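Local structure of 433aa long hypothetical phosphoribosylglycinamide formyl transferase (Pyrococcus horikoshii, 2DWC) at residues Ala35-Arg40 with Glu313-Leu318; Asp49-Ala54 with Val383-Gly388; Pro55-Gln58 with Arg62-Val65; Ser245-Glu250 with Leu304-Pro309; Ser356-Gly361 with Ser418-Gln423. The protein is a predicted ATP-grasp family protein of the PurT type, built from a pre-ATP-grasp Rossmann-like domain, an ATP-grasp domain and a C-terminal domain, and binds ADP. All coordinates share one frame; numbering follows the deposited sequence.

Contact 1. Residues Ala35-Arg40 with Glu313-Leu318; sequences AIEAQR and EFALHL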
# COMPACT_ATOMS: atom_id res chain seq x y z
N ALA B 35 6.05 7.06 3.05
CA ALA B 35 5.74 7.89 1.89
C ALA B 35 4.53 7.36 1.14
O ALA B 35 3.73 8.13 0.60
CB ALA B 35 6.99 7.95 0.94
N ILE B 36 4.43 6.04 1.04
CA ILE B 36 3.28 5.44 0.33
C ILE B 36 1.98 5.76 1.07
O ILE B 36 0.97 6.11 0.44
CB ILE B 36 3.52 3.90 0.18
CG1 ILE B 36 4.51 3.67 -0.96
CG2 ILE B 36 2.21 3.19 -0.23
CD1 ILE B 36 4.99 2.23 -1.04
N GLU B 37 1.95 5.65 2.39
CA GLU B 37 0.66 6.03 3.05
C GLU B 37 0.38 7.52 2.90
O GLU B 37 -0.78 7.95 2.69
CB GLU B 37 0.72 5.69 4.52
CG GLU B 37 -0.62 6.02 5.24
CD GLU B 37 -1.83 5.21 4.71
OE1 GLU B 37 -1.67 4.09 4.12
OE2 GLU B 37 -2.95 5.71 4.92
N ALA B 38 1.44 8.32 2.96
CA ALA B 38 1.23 9.78 2.77
C ALA B 38 0.63 10.04 1.38
O ALA B 38 -0.33 10.77 1.22
CB ALA B 38 2.57 10.52 2.91
N GLN B 39 1.22 9.42 0.35
CA GLN B 39 0.64 9.58 -1.00
C GLN B 39 -0.79 9.12 -1.04
O GLN B 39 -1.62 9.71 -1.72
CB GLN B 39 1.41 8.78 -2.05
CG GLN B 39 2.80 9.41 -2.28
CD GLN B 39 2.80 10.50 -3.35
OE1 GLN B 39 1.77 11.08 -3.68
NE2 GLN B 39 3.97 10.77 -3.90
N ARG B 40 -1.10 8.04 -0.34
CA ARG B 40 -2.46 7.55 -0.30
C ARG B 40 -3.47 8.49 0.39
O ARG B 40 -4.67 8.34 0.17
CB ARG B 40 -2.49 6.17 0.34
CG ARG B 40 -2.13 5.07 -0.66
CD ARG B 40 -2.00 3.74 0.06
NE ARG B 40 -2.03 2.62 -0.92
CZ ARG B 40 -1.77 1.37 -0.56
NH1 ARG B 40 -1.43 1.08 0.71
NH2 ARG B 40 -1.94 0.40 -1.45
N GLU B 313 2.57 -0.16 10.75
CA GLU B 313 3.25 0.75 11.66
C GLU B 313 3.57 2.07 10.95
O GLU B 313 3.70 3.10 11.60
CB GLU B 313 4.57 0.14 12.23
CG GLU B 313 5.58 -0.31 11.15
CD GLU B 313 6.99 -0.52 11.72
OE1 GLU B 313 7.84 -1.07 10.98
OE2 GLU B 313 7.25 -0.09 12.88
N PHE B 314 3.76 2.03 9.63
CA PHE B 314 4.10 3.26 8.89
C PHE B 314 2.94 4.23 8.81
O PHE B 314 3.14 5.45 8.95
CB PHE B 314 4.60 2.84 7.49
CG PHE B 314 5.65 1.80 7.59
CD1 PHE B 314 6.88 2.09 8.16
CD2 PHE B 314 5.38 0.47 7.18
CE1 PHE B 314 7.85 1.10 8.35
CE2 PHE B 314 6.33 -0.53 7.36
CZ PHE B 314 7.57 -0.22 7.96
N ALA B 315 1.74 3.69 8.56
CA ALA B 315 0.55 4.49 8.50
C ALA B 315 0.17 4.93 9.92
O ALA B 315 -0.36 6.03 10.09
CB ALA B 315 -0.62 3.66 7.87
N LEU B 316 0.45 4.10 10.92
CA LEU B 316 0.12 4.49 12.32
C LEU B 316 1.01 5.68 12.68
O LEU B 316 0.56 6.64 13.28
CB LEU B 316 0.39 3.36 13.30
CG LEU B 316 -0.66 2.24 13.20
CD1 LEU B 316 -0.21 1.02 14.00
CD2 LEU B 316 -2.03 2.76 13.71
N HIS B 317 2.29 5.59 12.31
CA HIS B 317 3.22 6.68 12.59
C HIS B 317 2.77 7.95 11.88
O HIS B 317 2.73 9.02 12.47
CB HIS B 317 4.63 6.31 12.08
CG HIS B 317 5.73 7.18 12.59
ND1 HIS B 317 5.94 7.44 13.93
CD2 HIS B 317 6.74 7.79 11.92
CE1 HIS B 317 7.04 8.16 14.07
NE2 HIS B 317 7.55 8.39 12.86
N LEU B 318 2.49 7.83 10.58
CA LEU B 318 2.10 9.01 9.81
C LEU B 318 0.84 9.68 10.40
O LEU B 318 0.77 10.91 10.55
CB LEU B 318 1.84 8.62 8.35
CG LEU B 318 1.37 9.80 7.48
CD1 LEU B 318 2.50 10.82 7.35
CD2 LEU B 318 0.96 9.28 6.10
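E37 and L318 lie obliquely across each other where two helices meet, their side chains packing past one another between the helices. L318 sends its CD2 methyl onto the backbone of the 35-40 turn, 3.3 Å from the N of A38, while the CB of A38 lies 3.8 Å from the same methyl. With CG anti to the backbone N (chi1 178°), the leucine reaches straight out from its helix to bring that branch there. E37 leaves its own helix in the same manner but bends at chi2, so its chain folds alongside A315, with CG 3.5 Å from the A315 CB. The aliphatic part makes the closest contacts, the carboxylate also grazing the A315 CB while OE2 forms a salt bridge with R374 of the second subunit. The axes of the two segments come within 8.9 Å, crossing at -61°, with the methyls of A38 and A315 at the contact. Around this buried pair, A38 and L318 also rest on I22 of strand 21-25. Helix 29-40 follows that strand and the glycine-rich turn, an arrangement consistent with the first strand-turn-helix of a Rossmann-type fold, here packed by helix 313-322.

Contact 2. Residues Asp49-Ala54 with Val383-Gly388; sequences DRYANA and VGRRLG. With SO4 (sulfate ion), chain F.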
# COMPACT_ATOMS: atom_id res chain seq x y z
N ASP B 49 18.19 11.93 1.92
CA ASP B 49 19.14 10.89 2.30
C ASP B 49 20.52 11.24 1.74
O ASP B 49 20.68 12.29 1.11
CB ASP B 49 18.69 9.48 1.87
CG ASP B 49 19.17 8.40 2.85
OD1 ASP B 49 20.36 8.42 3.28
OD2 ASP B 49 18.37 7.48 3.16
N ARG B 50 21.50 10.39 2.00
CA ARG B 50 22.87 10.67 1.54
C ARG B 50 23.17 10.19 0.15
O ARG B 50 24.28 10.45 -0.38
CB ARG B 50 23.90 10.06 2.52
CG ARG B 50 23.79 8.57 2.60
CD ARG B 50 24.68 8.00 3.73
NE ARG B 50 26.07 8.38 3.58
CZ ARG B 50 26.87 7.96 2.60
NH1 ARG B 50 26.41 7.13 1.65
NH2 ARG B 50 28.15 8.32 2.59
N TYR B 51 22.20 9.51 -0.48
CA TYR B 51 22.42 9.04 -1.85
C TYR B 51 21.15 9.27 -2.62
O TYR B 51 20.10 9.44 -2.01
CB TYR B 51 22.83 7.57 -1.88
CG TYR B 51 21.78 6.59 -1.41
CD1 TYR B 51 21.05 5.82 -2.33
CD2 TYR B 51 21.55 6.39 -0.04
CE1 TYR B 51 20.11 4.88 -1.90
CE2 TYR B 51 20.61 5.44 0.41
CZ TYR B 51 19.90 4.70 -0.54
OH TYR B 51 18.98 3.77 -0.11
N ALA B 52 21.25 9.30 -3.96
CA ALA B 52 20.07 9.57 -4.76
C ALA B 52 19.26 8.31 -5.08
O ALA B 52 19.79 7.20 -5.01
CB ALA B 52 20.50 10.28 -6.14
N ASN B 53 17.99 8.53 -5.41
CA ASN B 53 17.08 7.43 -5.76
C ASN B 53 16.95 6.39 -4.66
O ASN B 53 16.74 5.21 -4.91
CB ASN B 53 17.49 6.79 -7.10
CG ASN B 53 17.24 7.73 -8.28
OD1 ASN B 53 16.25 8.48 -8.28
ND2 ASN B 53 18.10 7.68 -9.30
N ALA B 54 17.05 6.85 -3.41
CA ALA B 54 16.84 5.96 -2.26
C ALA B 54 15.36 5.53 -2.36
O ALA B 54 14.52 6.22 -2.97
CB ALA B 54 17.10 6.77 -0.96
N VAL B 383 27.45 -6.10 0.48
CA VAL B 383 27.27 -7.35 1.22
C VAL B 383 26.55 -7.09 2.53
O VAL B 383 26.97 -6.25 3.33
CB VAL B 383 28.62 -8.06 1.49
CG1 VAL B 383 28.39 -9.30 2.39
CG2 VAL B 383 29.23 -8.50 0.15
N GLY B 384 25.45 -7.80 2.73
CA GLY B 384 24.66 -7.61 3.94
C GLY B 384 23.54 -6.59 3.78
O GLY B 384 22.74 -6.42 4.68
N ARG B 385 23.47 -5.88 2.65
CA ARG B 385 22.40 -4.87 2.52
C ARG B 385 21.03 -5.54 2.36
O ARG B 385 20.90 -6.48 1.60
CB ARG B 385 22.65 -3.96 1.30
CG ARG B 385 21.76 -2.69 1.26
CD ARG B 385 22.07 -1.75 0.08
NE ARG B 385 21.82 -0.38 0.56
CZ ARG B 385 22.05 0.72 -0.15
NH1 ARG B 385 22.54 0.63 -1.38
NH2 ARG B 385 21.82 1.91 0.40
N ARG B 386 20.01 -5.04 3.06
CA ARG B 386 18.68 -5.62 2.91
C ARG B 386 18.07 -5.01 1.65
O ARG B 386 17.90 -3.79 1.58
CB ARG B 386 17.81 -5.23 4.09
CG ARG B 386 16.56 -6.05 4.17
CD ARG B 386 15.79 -5.62 5.43
NE ARG B 386 16.55 -5.98 6.63
CZ ARG B 386 16.61 -5.24 7.74
NH1 ARG B 386 15.97 -4.08 7.81
NH2 ARG B 386 17.30 -5.67 8.78
N LEU B 387 17.73 -5.87 0.69
CA LEU B 387 17.16 -5.42 -0.58
C LEU B 387 15.66 -5.62 -0.69
O LEU B 387 15.01 -5.07 -1.61
CB LEU B 387 17.86 -6.13 -1.75
CG LEU B 387 19.36 -5.82 -1.83
CD1 LEU B 387 19.91 -6.42 -3.15
CD2 LEU B 387 19.57 -4.28 -1.77
N GLY B 388 15.08 -6.41 0.23
CA GLY B 388 13.64 -6.61 0.16
C GLY B 388 13.17 -7.50 1.28
O GLY B 388 13.96 -7.82 2.18
S SO4 F . 21.05 1.01 3.87
O1 SO4 F . 22.44 0.47 4.09
O2 SO4 F . 20.38 1.17 5.20
O3 SO4 F . 21.14 2.33 3.17
O4 SO4 F . 20.29 0.04 3.01
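Y51 and R385 approach from opposite directions and meet through the phenol end of one and a guanidinium nitrogen of the other. This is van der Waals contact between polar groups: Y51 OH lies 3.4 Å from R385 NH2, but the angle is too poor for a hydrogen bond. Nor do the groups stack, since ring and guanidinium planes are turned 49° apart. NH2 also comes within 3.5 Å of the ring carbon CZ of Y51.

Ionic hydrogen bonds with a sulfate ion, probably from the crystallisation liquor, form the second kind of interaction. R385 grips it with two donors along one edge: NE reaches O4 at 2.9 Å with an N-H...O angle of 165°, and NH2 reaches O3 at 2.9 Å and 167°. The sulfur lies in the guanidinium plane, the usual side-on fork for a tetrahedral oxyanion. A bend at chi3 in an otherwise extended chain turns the fork to the ion. K378 and Y382 also bond the sulfate, while the remaining nitrogen, NH1, is held by the backbone O of E380, which helps fix the rotation of the group.

Within the loop, the backbone N of R50 donates to D49 OD1 at 2.6 Å, on the anti lone pair, and the other carboxylate oxygen accepts from the N of S27.

The contact thus brings the loop after strand 44-49 of the Rossmann-like pre-ATP-grasp region to the C-terminal region, beside a cluster of donors that holds a sulfate ion in this crystal, where strand 386-393 begins with a classic beta bulge at L387 and G388.

Contact 3. Residues Pro55-Gln58 with Arg62-Val65; sequences PAMQ and RSYV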
# COMPACT_ATOMS: atom_id res chain seq x y z
N PRO B 55 15.00 4.40 -1.74
CA PRO B 55 13.63 3.90 -1.82
C PRO B 55 12.51 4.92 -1.64
O PRO B 55 11.62 5.01 -2.50
CB PRO B 55 13.61 2.78 -0.77
CG PRO B 55 15.03 2.22 -0.85
CD PRO B 55 15.88 3.53 -0.94
N ALA B 56 12.56 5.71 -0.56
CA ALA B 56 11.48 6.69 -0.34
C ALA B 56 11.50 7.84 -1.34
O ALA B 56 10.45 8.43 -1.63
CB ALA B 56 11.55 7.22 1.09
N MET B 57 12.68 8.17 -1.86
CA MET B 57 12.78 9.24 -2.84
C MET B 57 12.02 8.86 -4.13
O MET B 57 11.47 9.72 -4.80
CB MET B 57 14.26 9.50 -3.21
CG MET B 57 15.01 10.19 -2.08
SD MET B 57 16.74 10.33 -2.59
CE MET B 57 17.44 10.95 -1.00
N GLN B 58 11.98 7.56 -4.45
CA GLN B 58 11.32 7.14 -5.70
C GLN B 58 9.80 7.36 -5.65
O GLN B 58 9.17 7.67 -6.66
CB GLN B 58 11.63 5.65 -5.98
CG GLN B 58 13.15 5.48 -6.37
CD GLN B 58 13.50 4.04 -6.62
OE1 GLN B 58 12.72 3.32 -7.23
NE2 GLN B 58 14.67 3.61 -6.15
N ARG B 62 9.38 14.99 -4.03
CA ARG B 62 10.68 15.65 -4.31
C ARG B 62 11.72 15.07 -3.37
O ARG B 62 11.37 14.53 -2.31
CB ARG B 62 10.61 17.16 -3.95
CG ARG B 62 10.21 18.19 -4.96
CD ARG B 62 10.49 19.63 -4.35
NE ARG B 62 9.79 19.98 -3.09
CZ ARG B 62 8.47 19.86 -2.94
NH1 ARG B 62 7.73 19.41 -3.94
NH2 ARG B 62 7.88 20.18 -1.80
N SER B 63 13.00 15.25 -3.69
CA SER B 63 14.04 14.71 -2.78
C SER B 63 15.22 15.68 -2.68
O SER B 63 15.37 16.56 -3.53
CB SER B 63 14.47 13.34 -3.30
OG SER B 63 15.16 13.47 -4.54
N TYR B 64 16.01 15.53 -1.62
CA TYR B 64 17.25 16.30 -1.42
C TYR B 64 18.29 15.25 -1.03
O TYR B 64 17.98 14.32 -0.32
CB TYR B 64 17.14 17.31 -0.28
CG TYR B 64 16.25 18.48 -0.58
CD1 TYR B 64 14.88 18.41 -0.41
CD2 TYR B 64 16.81 19.72 -1.00
CE1 TYR B 64 14.05 19.53 -0.64
CE2 TYR B 64 16.01 20.84 -1.21
CZ TYR B 64 14.64 20.75 -1.03
OH TYR B 64 13.91 21.88 -1.19
N VAL B 65 19.52 15.41 -1.53
CA VAL B 65 20.60 14.47 -1.24
C VAL B 65 21.73 15.22 -0.58
O VAL B 65 22.21 16.24 -1.10
CB VAL B 65 21.13 13.81 -2.58
CG1 VAL B 65 22.33 12.86 -2.28
CG2 VAL B 65 20.02 13.04 -3.28
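The short, weakly bonded helix around 55-58 passes over strand 62-65 with M57 and S63 nearest, their CA atoms 5.6 Å apart, and no hydrogen bond links the two segments. M57 carries the contact almost alone. Its CG stands anti to the carbonyl carbon (chi1 -73°), and the chain then runs extended through SD to CE, so that the thioether lies along the strand and meets three successive residues. CG presses on the CB of S63 at 3.4 Å, rather tight for two carbons. SD runs on past the same serine, 3.8 Å from its CB. The terminal methyl CE arrives over the backbone, 3.5 Å from the carbonyl O of Y64, and touches CG2 of V65 at 4.0 Å, the two side chains crossing at about a right angle.

Strand 44-49, helix 55-59 and strand 62-65 form a beta-alpha-beta unit of the parallel Rossmann-like sheet, in which 62-65 is an outermost strand of this chain. M57 is one of the residues that pack the connecting helix on the sheet, resting also on A47 and D49 of the neighbouring strand; A56, on L24, is another.

S63 and V65 meet the methionine, whereas Y64, between them, points away to the other face. There it packs on F73 and V77 of helix 71-81, and its hydroxyl bonds to E81 and R80. Q58, one residue on from M57, likewise turns away from the strand: its NE2 is held by the backbone O of N53 and of G377, and its OE1 by H61 of the second subunit.

Contact 4. Residues Ser245-Glu250 with Leu304-Pro309; sequences SWQPAE and LASHPP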
# COMPACT_ATOMS: atom_id res chain seq x y z
N SER B 245 10.55 -11.62 11.45
CA SER B 245 9.69 -11.11 12.53
C SER B 245 8.30 -11.64 12.30
O SER B 245 7.97 -12.12 11.19
CB SER B 245 9.67 -9.58 12.57
OG SER B 245 9.12 -9.08 11.35
N TRP B 246 7.44 -11.58 13.32
CA TRP B 246 6.12 -12.13 13.12
C TRP B 246 5.20 -11.53 14.14
O TRP B 246 5.65 -11.02 15.17
CB TRP B 246 6.14 -13.69 13.26
CG TRP B 246 6.76 -14.18 14.58
CD1 TRP B 246 6.13 -14.40 15.80
CD2 TRP B 246 8.15 -14.43 14.80
NE1 TRP B 246 7.08 -14.76 16.76
CE2 TRP B 246 8.31 -14.78 16.16
CE3 TRP B 246 9.28 -14.39 13.97
CZ2 TRP B 246 9.57 -15.10 16.70
CZ3 TRP B 246 10.53 -14.70 14.50
CH2 TRP B 246 10.67 -15.05 15.87
N GLN B 247 3.90 -11.61 13.87
CA GLN B 247 2.91 -11.08 14.82
C GLN B 247 1.74 -12.05 14.80
O GLN B 247 1.32 -12.47 13.75
CB GLN B 247 2.41 -9.69 14.38
CG GLN B 247 1.64 -8.92 15.48
CD GLN B 247 1.08 -7.59 14.97
OE1 GLN B 247 0.49 -7.54 13.88
NE2 GLN B 247 1.22 -6.53 15.77
N PRO B 248 1.21 -12.42 15.98
CA PRO B 248 1.62 -11.99 17.32
C PRO B 248 2.70 -12.90 17.88
O PRO B 248 2.85 -14.06 17.47
CB PRO B 248 0.32 -12.09 18.12
CG PRO B 248 -0.32 -13.40 17.56
CD PRO B 248 0.04 -13.34 16.02
N ALA B 249 3.48 -12.37 18.80
CA ALA B 249 4.52 -13.17 19.46
C ALA B 249 3.78 -14.25 20.29
O ALA B 249 2.74 -13.98 20.88
CB ALA B 249 5.35 -12.29 20.37
N GLU B 250 4.32 -15.46 20.34
CA GLU B 250 3.67 -16.52 21.09
C GLU B 250 4.14 -16.51 22.53
O GLU B 250 5.01 -17.28 22.93
CB GLU B 250 3.97 -17.86 20.42
CG GLU B 250 3.31 -17.95 19.02
CD GLU B 250 3.49 -19.33 18.37
OE1 GLU B 250 4.63 -19.65 17.94
OE2 GLU B 250 2.49 -20.08 18.29
N LEU B 304 2.74 -4.75 7.64
CA LEU B 304 2.30 -4.50 6.27
C LEU B 304 1.30 -5.61 5.92
O LEU B 304 0.47 -5.46 5.02
CB LEU B 304 3.51 -4.62 5.33
CG LEU B 304 4.48 -3.46 5.52
CD1 LEU B 304 5.74 -3.71 4.64
CD2 LEU B 304 3.80 -2.13 5.09
N ALA B 305 1.39 -6.75 6.61
CA ALA B 305 0.42 -7.81 6.30
C ALA B 305 -0.51 -8.17 7.48
O ALA B 305 -1.66 -8.56 7.26
CB ALA B 305 1.14 -9.08 5.81
N SER B 306 0.00 -8.06 8.70
CA SER B 306 -0.81 -8.44 9.88
C SER B 306 -1.77 -7.37 10.34
O SER B 306 -2.71 -7.66 11.05
CB SER B 306 0.11 -8.86 11.02
OG SER B 306 0.97 -7.79 11.33
N HIS B 307 -1.53 -6.11 9.98
CA HIS B 307 -2.50 -5.07 10.30
C HIS B 307 -3.36 -4.81 9.07
O HIS B 307 -2.94 -5.10 7.95
CB HIS B 307 -1.81 -3.76 10.70
CG HIS B 307 -1.31 -3.76 12.12
ND1 HIS B 307 -0.81 -2.63 12.72
CD2 HIS B 307 -1.18 -4.76 13.03
CE1 HIS B 307 -0.39 -2.94 13.94
NE2 HIS B 307 -0.60 -4.22 14.15
N PRO B 308 -4.55 -4.21 9.27
CA PRO B 308 -5.44 -3.91 8.14
C PRO B 308 -4.90 -2.78 7.25
O PRO B 308 -3.98 -2.08 7.63
CB PRO B 308 -6.78 -3.60 8.82
CG PRO B 308 -6.44 -3.17 10.20
CD PRO B 308 -5.17 -3.89 10.58
N PRO B 309 -5.45 -2.60 6.03
CA PRO B 309 -4.97 -1.55 5.15
C PRO B 309 -5.04 -0.16 5.78
O PRO B 309 -6.00 0.18 6.49
CB PRO B 309 -5.86 -1.70 3.91
CG PRO B 309 -7.08 -2.36 4.41
CD PRO B 309 -6.60 -3.32 5.45
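Q247 reaches S306 and H307 because its side chain is drawn out fully: CG stands anti to the backbone N (chi1 -166°) and the chain stays extended to the amide. S306 answers with OG set between its own backbone N and carbonyl carbon, which aims the hydroxyl at the strand. The two meet in a short hydrogen bond, S306 OG donating to Q247 OE1 over 2.6 Å. The hydroxyl approaches from above the carbonyl plane, 36° out of it, rather than on a lone pair.

The other end of the amide faces H307, whose side chain crosses that of the glutamine at about a right angle, although amide and imidazole planes are only 25° apart. Q247 NE2 donates to H307 NE2 at 3.4 Å, a weak bond, and has a further acceptor in the backbone O of K231. OE1 also sits 3.4 Å from H307 CD2. The ring is held from its far nitrogen as well, ND1 bonding with the backbone O of F311.

S306 closes helix 303-306, and H307 is the first residue to leave helical angles, so the contact ties the end of strand 241-247 to a helix end within the ATP-grasp region. The backbone O of V302 competes for the one hydroxyl proton of S306, so its bond and that to OE1 cannot both be at full strength.

All three residues are buried, and the amide's oxygen and nitrogen both have partners. The bond from H307 to the F311 carbonyl implies a proton on ND1, consistent with NE2 accepting weakly from the amide; together they would favour that tautomer and ring orientation.

Contact 5. Residues Ser356-Gly361 with Ser418-Gln423; sequences SPRFRG and SDWHDQ. With SO4 (sulfate ion), chain G.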
# COMPACT_ATOMS: atom_id res chain seq x y z
N SER B 356 22.69 -1.93 -9.89
CA SER B 356 21.58 -2.53 -10.66
C SER B 356 21.22 -3.96 -10.22
O SER B 356 21.29 -4.90 -11.02
CB SER B 356 21.93 -2.55 -12.18
OG SER B 356 22.41 -1.25 -12.59
N PRO B 357 20.80 -4.12 -8.97
CA PRO B 357 20.45 -5.49 -8.51
C PRO B 357 19.33 -6.12 -9.31
O PRO B 357 18.46 -5.41 -9.90
CB PRO B 357 20.04 -5.28 -7.04
CG PRO B 357 20.80 -3.97 -6.64
CD PRO B 357 20.63 -3.12 -7.89
N ARG B 358 19.33 -7.46 -9.38
CA ARG B 358 18.24 -8.14 -10.08
C ARG B 358 17.95 -9.39 -9.23
O ARG B 358 18.84 -9.91 -8.51
CB ARG B 358 18.56 -8.47 -11.55
CG ARG B 358 19.85 -9.03 -11.90
CD ARG B 358 19.83 -9.24 -13.43
NE ARG B 358 20.14 -8.03 -14.19
CZ ARG B 358 19.84 -7.84 -15.48
NH1 ARG B 358 19.18 -8.77 -16.17
NH2 ARG B 358 20.20 -6.72 -16.10
N PHE B 359 16.70 -9.81 -9.27
CA PHE B 359 16.24 -10.90 -8.42
C PHE B 359 15.63 -11.97 -9.27
O PHE B 359 14.81 -11.68 -10.14
CB PHE B 359 15.15 -10.35 -7.50
CG PHE B 359 15.55 -9.13 -6.74
CD1 PHE B 359 15.39 -7.85 -7.28
CD2 PHE B 359 16.14 -9.27 -5.48
CE1 PHE B 359 15.83 -6.74 -6.58
CE2 PHE B 359 16.59 -8.15 -4.78
CZ PHE B 359 16.42 -6.87 -5.36
N ARG B 360 16.00 -13.23 -9.04
CA ARG B 360 15.33 -14.27 -9.83
C ARG B 360 14.77 -15.33 -8.91
O ARG B 360 14.97 -15.30 -7.71
CB ARG B 360 16.25 -14.90 -10.88
CG ARG B 360 17.36 -15.76 -10.31
CD ARG B 360 18.13 -16.41 -11.47
NE ARG B 360 19.16 -17.30 -10.93
CZ ARG B 360 20.12 -17.89 -11.65
NH1 ARG B 360 20.21 -17.71 -12.98
NH2 ARG B 360 21.00 -18.66 -11.02
N GLY B 361 14.07 -16.29 -9.50
CA GLY B 361 13.41 -17.31 -8.69
C GLY B 361 11.96 -16.93 -8.46
O GLY B 361 11.24 -17.61 -7.70
N SER B 418 28.29 -9.13 -10.86
CA SER B 418 28.43 -10.26 -9.94
C SER B 418 27.69 -11.44 -10.54
O SER B 418 26.98 -11.29 -11.54
CB SER B 418 27.83 -9.96 -8.57
OG SER B 418 26.46 -10.35 -8.53
N ASP B 419 27.86 -12.61 -9.93
CA ASP B 419 27.14 -13.77 -10.41
C ASP B 419 25.96 -13.92 -9.47
O ASP B 419 25.86 -13.19 -8.49
CB ASP B 419 28.00 -15.04 -10.34
CG ASP B 419 29.17 -15.02 -11.31
OD1 ASP B 419 28.99 -14.57 -12.47
OD2 ASP B 419 30.27 -15.46 -10.90
N TRP B 420 25.09 -14.86 -9.77
CA TRP B 420 23.91 -15.12 -8.95
C TRP B 420 24.27 -15.81 -7.62
O TRP B 420 25.13 -16.69 -7.57
CB TRP B 420 22.94 -15.98 -9.75
CG TRP B 420 22.37 -15.28 -10.96
CD1 TRP B 420 22.73 -15.44 -12.27
CD2 TRP B 420 21.27 -14.36 -10.95
NE1 TRP B 420 21.89 -14.69 -13.09
CE2 TRP B 420 20.99 -14.02 -12.29
CE3 TRP B 420 20.48 -13.81 -9.93
CZ2 TRP B 420 19.94 -13.14 -12.64
CZ3 TRP B 420 19.45 -12.94 -10.28
CH2 TRP B 420 19.19 -12.62 -11.61
N HIS B 421 23.60 -15.41 -6.54
CA HIS B 421 23.85 -15.96 -5.20
C HIS B 421 22.52 -16.19 -4.48
O HIS B 421 21.62 -15.35 -4.56
CB HIS B 421 24.72 -15.01 -4.36
CG HIS B 421 26.18 -15.04 -4.71
ND1 HIS B 421 26.69 -14.44 -5.84
CD2 HIS B 421 27.24 -15.60 -4.07
CE1 HIS B 421 28.00 -14.63 -5.88
NE2 HIS B 421 28.36 -15.32 -4.82
N ASP B 422 22.42 -17.31 -3.76
CA ASP B 422 21.21 -17.66 -3.03
C ASP B 422 20.99 -16.80 -1.78
O ASP B 422 21.93 -16.18 -1.27
CB ASP B 422 21.25 -19.13 -2.63
CG ASP B 422 22.54 -19.50 -1.92
OD1 ASP B 422 22.95 -18.76 -0.99
OD2 ASP B 422 23.15 -20.53 -2.30
N GLN B 423 19.74 -16.79 -1.30
CA GLN B 423 19.31 -16.01 -0.13
C GLN B 423 19.05 -14.52 -0.45
O GLN B 423 19.20 -14.14 -1.63
CB GLN B 423 20.33 -16.15 1.01
CG GLN B 423 20.41 -17.53 1.63
CD GLN B 423 21.50 -17.63 2.68
OE1 GLN B 423 22.69 -17.66 2.36
NE2 GLN B 423 21.10 -17.65 3.95
S SO4 G . 21.47 -13.76 -16.60
O1 SO4 G . 22.84 -13.47 -17.12
O2 SO4 G . 21.49 -15.04 -15.83
O3 SO4 G . 21.02 -12.64 -15.71
O4 SO4 G . 20.51 -13.87 -17.75
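A cation-pi stack on one face of a small antiparallel sheet joins strand 358-360 to the chain's C-terminal tail, with W420 laid on R360 and touched by R358. The guanidinium of R360 lies flat on the indole, centres 3.6 Å apart and planes only 5° from parallel. Its CZ stands over the five-membered ring, while R360 CD rests on the six-membered ring as a CH-pi contact, 3.6 Å from the centroid. The whole length of the arginine thus follows the indole face, which its extended chain from CG to NE makes possible. The nearest nitrogens, R360 NH1 and W420 NE1, are 3.5 Å apart, but both are donors and form no bond. A salt bridge from R360 NH2 to E412 on the middle strand helps keep the guanidinium flat.

R358 meets the same indole differently. Its CG touches W420 CH2 at 3.7 Å, and a bend at chi3 (83°) takes the guanidinium off at a steep angle to the ring.

At the indole's edge a sulfate ion, probably from the crystallisation liquor, accepts from W420 NE1 through O2 at 2.8 Å; its sulfur lies in the ring plane, and R414 holds the ion too. Just before W420, the backbone O of D419 accepts from S418 OG and H421 ND1 on opposite faces of its carbonyl plane.

F359 and R360 also pair antiparallel with a strand of the second subunit, so the arrangement belongs to a beta sheet running on across the dimer interface, with an arginine-tryptophan stack covering one of its faces.

Contacts 1 and 4 are buried and contact 3 partly so, whereas contact 2 lies at the surface; contact 5 is partly buried, its centre about 27 Å from the chain's centre. Chemistry follows place: methyls and aliphatic chains carry contacts 1 and 3, an amide with matched partners serves contact 4, and arginines beside sulfate ions mark contacts 2 and 5. Neighbours share elements. Contact 2 abuts contact 3, where the N53 carbonyl meets Q58, and contact 5, where L387 packs on F359 and P357. Contact 1 touches contact 4 through F314 and L304, on consecutive helices. All five contacts have residues reaching the second subunit.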